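PDB 2VEC: pirin-like protein YHAK from Escherichia coli, which is of unknown function, lacks quercetin 2,3-dioxygenase activity, and is a redox-sensitive, monomeric, cytoplasmic bicupin of the pirin family. Local coordinates for residues Y52-L63 with R248-V256. Numbering follows the deposited sequence.
Sequences YFDPKLLGYASL and RALLIDLPV
V256, the last residue of the chain, is gripped on several sides by the loop 52-63 of the N-terminal cupin. Its CB lies 4.0 Å from the CB of Y60. CG1, standing between the backbone N and the carbonyl carbon (chi1 59°), reaches between the two arms of the loop, 3.6 Å from A61 O and a little farther from Y60 CB. CG2 points instead to the beta turn D54-L57 and meets D54 CB at 3.6 Å, with L57 CB near by. A short, branched valine suits this place, since its two methyls touch different parts of the loop at once.

Before it, P255 follows the strand 247-254, and its ring, compact and without a backbone N-H, lies against Y60: CB is 3.6 Å from Y60 CD1, while CG rests on A61 O. Deeper in, L63, where the strand 63-71 begins, crosses I252 at about a right angle, methyl to methyl, and sets its CB against L254 CD2; its forked end suits this buried, apolar place. These aliphatic residues continue into the packing against Y205 of the strand 203-208, joining the two cupins.

Polar links across the contact run through water. One water donates to D54 OD2 and, at 2.6 Å, to V256 OXT; another donates to A61 O and, at 2.7 Å, to V256 O. The short hydroxyl S62 OG accepts a nearly straight bond from Y52 N (172°), tying the loop's two arms together, and D54 OD1 closes an Asx turn with K56 N. R203 adds a salt bridge to OXT, so the contact couples apolar packing with a hydrated carboxylate whose charge R203 probably offsets in part.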
loop_
_atom_site.group_PDB
_atom_site.type_symbol
_atom_site.label_atom_id
_atom_site.label_comp_id
_atom_site.label_asym_id
_atom_site.label_seq_id
_atom_site.Cartn_x
_atom_site.Cartn_y
_atom_site.Cartn_z
ATOM N N TYR A 52 8.490 5.620 14.154
ATOM C CA TYR A 52 7.924 6.053 15.454
ATOM C C TYR A 52 8.368 5.194 16.659
ATOM O O TYR A 52 8.642 4.019 16.512
ATOM C CB TYR A 52 6.401 6.118 15.368
ATOM C CG TYR A 52 5.916 7.250 14.496
ATOM C CD1 TYR A 52 5.980 8.589 14.961
ATOM C CD2 TYR A 52 5.436 7.004 13.225
ATOM C CE1 TYR A 52 5.546 9.637 14.176
ATOM C CE2 TYR A 52 4.996 8.071 12.409
ATOM C CZ TYR A 52 5.048 9.363 12.891
ATOM O OH TYR A 52 4.591 10.364 12.071
ATOM N N PHE A 53 8.433 5.810 17.830
ATOM C CA PHE A 53 8.770 5.127 19.071
ATOM C C PHE A 53 7.708 5.532 20.084
ATOM O O PHE A 53 7.134 6.627 19.990
ATOM C CB PHE A 53 10.127 5.598 19.615
ATOM C CG PHE A 53 11.316 5.209 18.774
ATOM C CD1 PHE A 53 11.999 4.027 19.023
ATOM C CD2 PHE A 53 11.786 6.067 17.757
ATOM C CE1 PHE A 53 13.103 3.649 18.241
ATOM C CE2 PHE A 53 12.909 5.724 17.004
ATOM C CZ PHE A 53 13.574 4.514 17.241
ATOM N N ASP A 54 7.479 4.663 21.080
ATOM C CA ASP A 54 6.530 4.942 22.176
ATOM C C ASP A 54 7.046 4.042 23.312
ATOM O O ASP A 54 7.239 2.846 23.099
ATOM C CB ASP A 54 5.142 4.474 21.739
ATOM C CG ASP A 54 4.045 4.690 22.786
ATOM O OD1 ASP A 54 4.237 4.610 24.017
ATOM O OD2 ASP A 54 2.909 4.884 22.330
ATOM N N PRO A 55 7.283 4.609 24.494
ATOM C CA PRO A 55 7.824 3.771 25.565
ATOM C C PRO A 55 6.866 2.637 25.964
ATOM O O PRO A 55 7.287 1.695 26.625
ATOM C CB PRO A 55 8.018 4.762 26.724
ATOM C CG PRO A 55 7.166 5.927 26.410
ATOM C CD PRO A 55 7.102 6.016 24.915
ATOM N N LYS A 56 5.594 2.725 25.566
ATOM C CA LYS A 56 4.635 1.695 25.976
ATOM C C LYS A 56 4.389 0.674 24.863
ATOM O O LYS A 56 3.668 -0.289 25.049
ATOM C CB LYS A 56 3.327 2.327 26.451
ATOM C CG LYS A 56 3.512 3.067 27.790
ATOM C CD LYS A 56 2.309 3.852 28.238
ATOM C CE LYS A 56 2.722 4.705 29.445
ATOM N NZ LYS A 56 1.748 4.760 30.593
ATOM N N LEU A 57 5.039 0.886 23.724
ATOM C CA LEU A 57 4.849 0.039 22.569
ATOM C C LEU A 57 6.209 -0.130 21.911
ATOM O O LEU A 57 6.639 0.690 21.074
ATOM C CB LEU A 57 3.863 0.694 21.578
ATOM C CG LEU A 57 2.380 0.858 21.955
ATOM C CD1 LEU A 57 1.640 1.634 20.816
ATOM C CD2 LEU A 57 1.717 -0.525 22.223
ATOM N N LEU A 58 6.889 -1.186 22.318
ATOM C CA LEU A 58 8.304 -1.360 22.029
ATOM C C LEU A 58 8.601 -2.244 20.823
ATOM O O LEU A 58 8.150 -3.391 20.731
ATOM C CB LEU A 58 9.011 -1.952 23.267
ATOM C CG LEU A 58 8.868 -0.929 24.399
ATOM C CD1 LEU A 58 8.907 -1.540 25.715
ATOM C CD2 LEU A 58 9.871 0.245 24.274
ATOM N N GLY A 59 9.394 -1.690 19.918
ATOM C CA GLY A 59 9.978 -2.446 18.813
ATOM C C GLY A 59 9.092 -2.617 17.589
ATOM O O GLY A 59 9.394 -3.399 16.683
ATOM N N TYR A 60 7.987 -1.910 17.554
ATOM C CA TYR A 60 7.057 -2.045 16.453
ATOM C C TYR A 60 7.463 -1.250 15.204
ATOM O O TYR A 60 8.175 -0.233 15.305
ATOM C CB TYR A 60 5.669 -1.591 16.926
ATOM C CG TYR A 60 5.083 -2.552 17.943
ATOM C CD1 TYR A 60 4.317 -3.658 17.543
ATOM C CD2 TYR A 60 5.308 -2.366 19.300
ATOM C CE1 TYR A 60 3.780 -4.550 18.508
ATOM C CE2 TYR A 60 4.785 -3.236 20.244
ATOM C CZ TYR A 60 4.028 -4.323 19.841
ATOM O OH TYR A 60 3.529 -5.189 20.779
ATOM N N ALA A 61 6.915 -1.679 14.066
ATOM C CA ALA A 61 7.214 -1.114 12.731
ATOM C C ALA A 61 6.445 0.139 12.382
ATOM O O ALA A 61 5.285 0.359 12.870
ATOM C CB ALA A 61 6.922 -2.176 11.635
ATOM N N SER A 62 7.057 0.936 11.497
ATOM C CA SER A 62 6.429 2.099 10.865
ATOM C C SER A 62 6.329 1.920 9.345
ATOM O O SER A 62 7.081 1.122 8.758
ATOM C CB SER A 62 7.207 3.389 11.184
ATOM O OG SER A 62 7.094 3.706 12.587
ATOM N N LEU A 63 5.373 2.614 8.746
ATOM C CA LEU A 63 5.316 2.852 7.291
ATOM C C LEU A 63 6.470 3.774 6.901
ATOM O O LEU A 63 6.500 4.919 7.365
ATOM C CB LEU A 63 3.994 3.504 6.946
ATOM C CG LEU A 63 3.815 3.892 5.480
ATOM C CD1 LEU A 63 3.766 2.632 4.585
ATOM C CD2 LEU A 63 2.577 4.777 5.285
ATOM N N ARG A 248 -10.412 4.824 -5.056
ATOM C CA ARG A 248 -9.648 3.671 -4.595
ATOM C C ARG A 248 -8.709 4.244 -3.548
ATOM O O ARG A 248 -8.085 5.302 -3.785
ATOM C CB ARG A 248 -8.864 3.007 -5.704
ATOM C CG ARG A 248 -9.722 2.104 -6.600
ATOM C CD ARG A 248 -8.829 1.367 -7.578
ATOM N NE ARG A 248 -7.864 0.461 -6.950
ATOM C CZ ARG A 248 -7.064 -0.320 -7.672
ATOM N NH1 ARG A 248 -7.169 -0.275 -9.016
ATOM N NH2 ARG A 248 -6.196 -1.122 -7.073
ATOM N N ALA A 249 -8.616 3.574 -2.399
ATOM C CA ALA A 249 -7.798 4.074 -1.316
ATOM C C ALA A 249 -7.203 2.931 -0.505
ATOM O O ALA A 249 -7.646 1.772 -0.618
ATOM C CB ALA A 249 -8.662 4.965 -0.388
ATOM N N LEU A 250 -6.281 3.277 0.377
ATOM C CA LEU A 250 -5.767 2.317 1.344
ATOM C C LEU A 250 -5.992 2.899 2.724
ATOM O O LEU A 250 -5.936 4.133 2.901
ATOM C CB LEU A 250 -4.244 2.170 1.189
ATOM C CG LEU A 250 -3.714 1.580 -0.117
ATOM C CD1 LEU A 250 -2.167 1.532 -0.115
ATOM C CD2 LEU A 250 -4.299 0.188 -0.429
ATOM N N LEU A 251 -6.238 2.023 3.699
ATOM C CA LEU A 251 -6.190 2.441 5.088
ATOM C C LEU A 251 -5.224 1.466 5.728
ATOM O O LEU A 251 -5.397 0.221 5.617
ATOM C CB LEU A 251 -7.550 2.355 5.788
ATOM C CG LEU A 251 -7.557 2.895 7.248
ATOM C CD1 LEU A 251 -8.929 3.453 7.639
ATOM C CD2 LEU A 251 -7.187 1.739 8.217
ATOM N N ILE A 252 -4.190 2.027 6.354
ATOM C CA ILE A 252 -3.170 1.192 7.014
ATOM C C ILE A 252 -3.274 1.376 8.506
ATOM O O ILE A 252 -3.208 2.505 8.997
ATOM C CB ILE A 252 -1.743 1.560 6.576
ATOM C CG1 ILE A 252 -1.726 1.969 5.096
ATOM C CG2 ILE A 252 -0.776 0.401 6.952
ATOM C CD1 ILE A 252 -0.298 2.304 4.469
ATOM N N ASP A 253 -3.427 0.268 9.234
ATOM C CA ASP A 253 -3.615 0.297 10.681
ATOM C C ASP A 253 -2.245 -0.056 11.260
ATOM O O ASP A 253 -1.724 -1.158 11.023
ATOM C CB ASP A 253 -4.690 -0.783 10.962
ATOM C CG ASP A 253 -4.886 -1.120 12.413
ATOM O OD1 ASP A 253 -4.064 -0.776 13.300
ATOM O OD2 ASP A 253 -5.915 -1.829 12.686
ATOM N N LEU A 254 -1.625 0.908 11.954
ATOM C CA LEU A 254 -0.228 0.857 12.321
ATOM C C LEU A 254 -0.056 0.758 13.834
ATOM O O LEU A 254 -0.851 1.336 14.599
ATOM C CB LEU A 254 0.485 2.155 11.805
ATOM C CG LEU A 254 0.556 2.189 10.254
ATOM C CD1 LEU A 254 0.568 3.676 9.804
ATOM C CD2 LEU A 254 1.762 1.422 9.719
ATOM N N PRO A 255 0.944 -0.016 14.283
ATOM C CA PRO A 255 1.076 -0.451 15.686
ATOM C C PRO A 255 1.675 0.558 16.670
ATOM O O PRO A 255 1.625 0.340 17.908
ATOM C CB PRO A 255 1.990 -1.686 15.576
ATOM C CG PRO A 255 2.833 -1.407 14.366
ATOM C CD PRO A 255 1.960 -0.639 13.397
ATOM N N VAL A 256 2.246 1.657 16.155
ATOM C CA VAL A 256 2.944 2.617 17.060
ATOM C C VAL A 256 2.942 4.009 16.451
ATOM O O VAL A 256 2.957 4.135 15.221
ATOM C CB VAL A 256 4.405 2.181 17.358
ATOM C CG1 VAL A 256 5.226 2.078 16.063
ATOM C CG2 VAL A 256 5.081 3.113 18.458
ATOM O OXT VAL A 256 2.942 5.028 17.170
HETATM O O HOH W 1 2.378 5.701 19.670
HETATM O O HOH W 2 3.833 2.891 12.991
#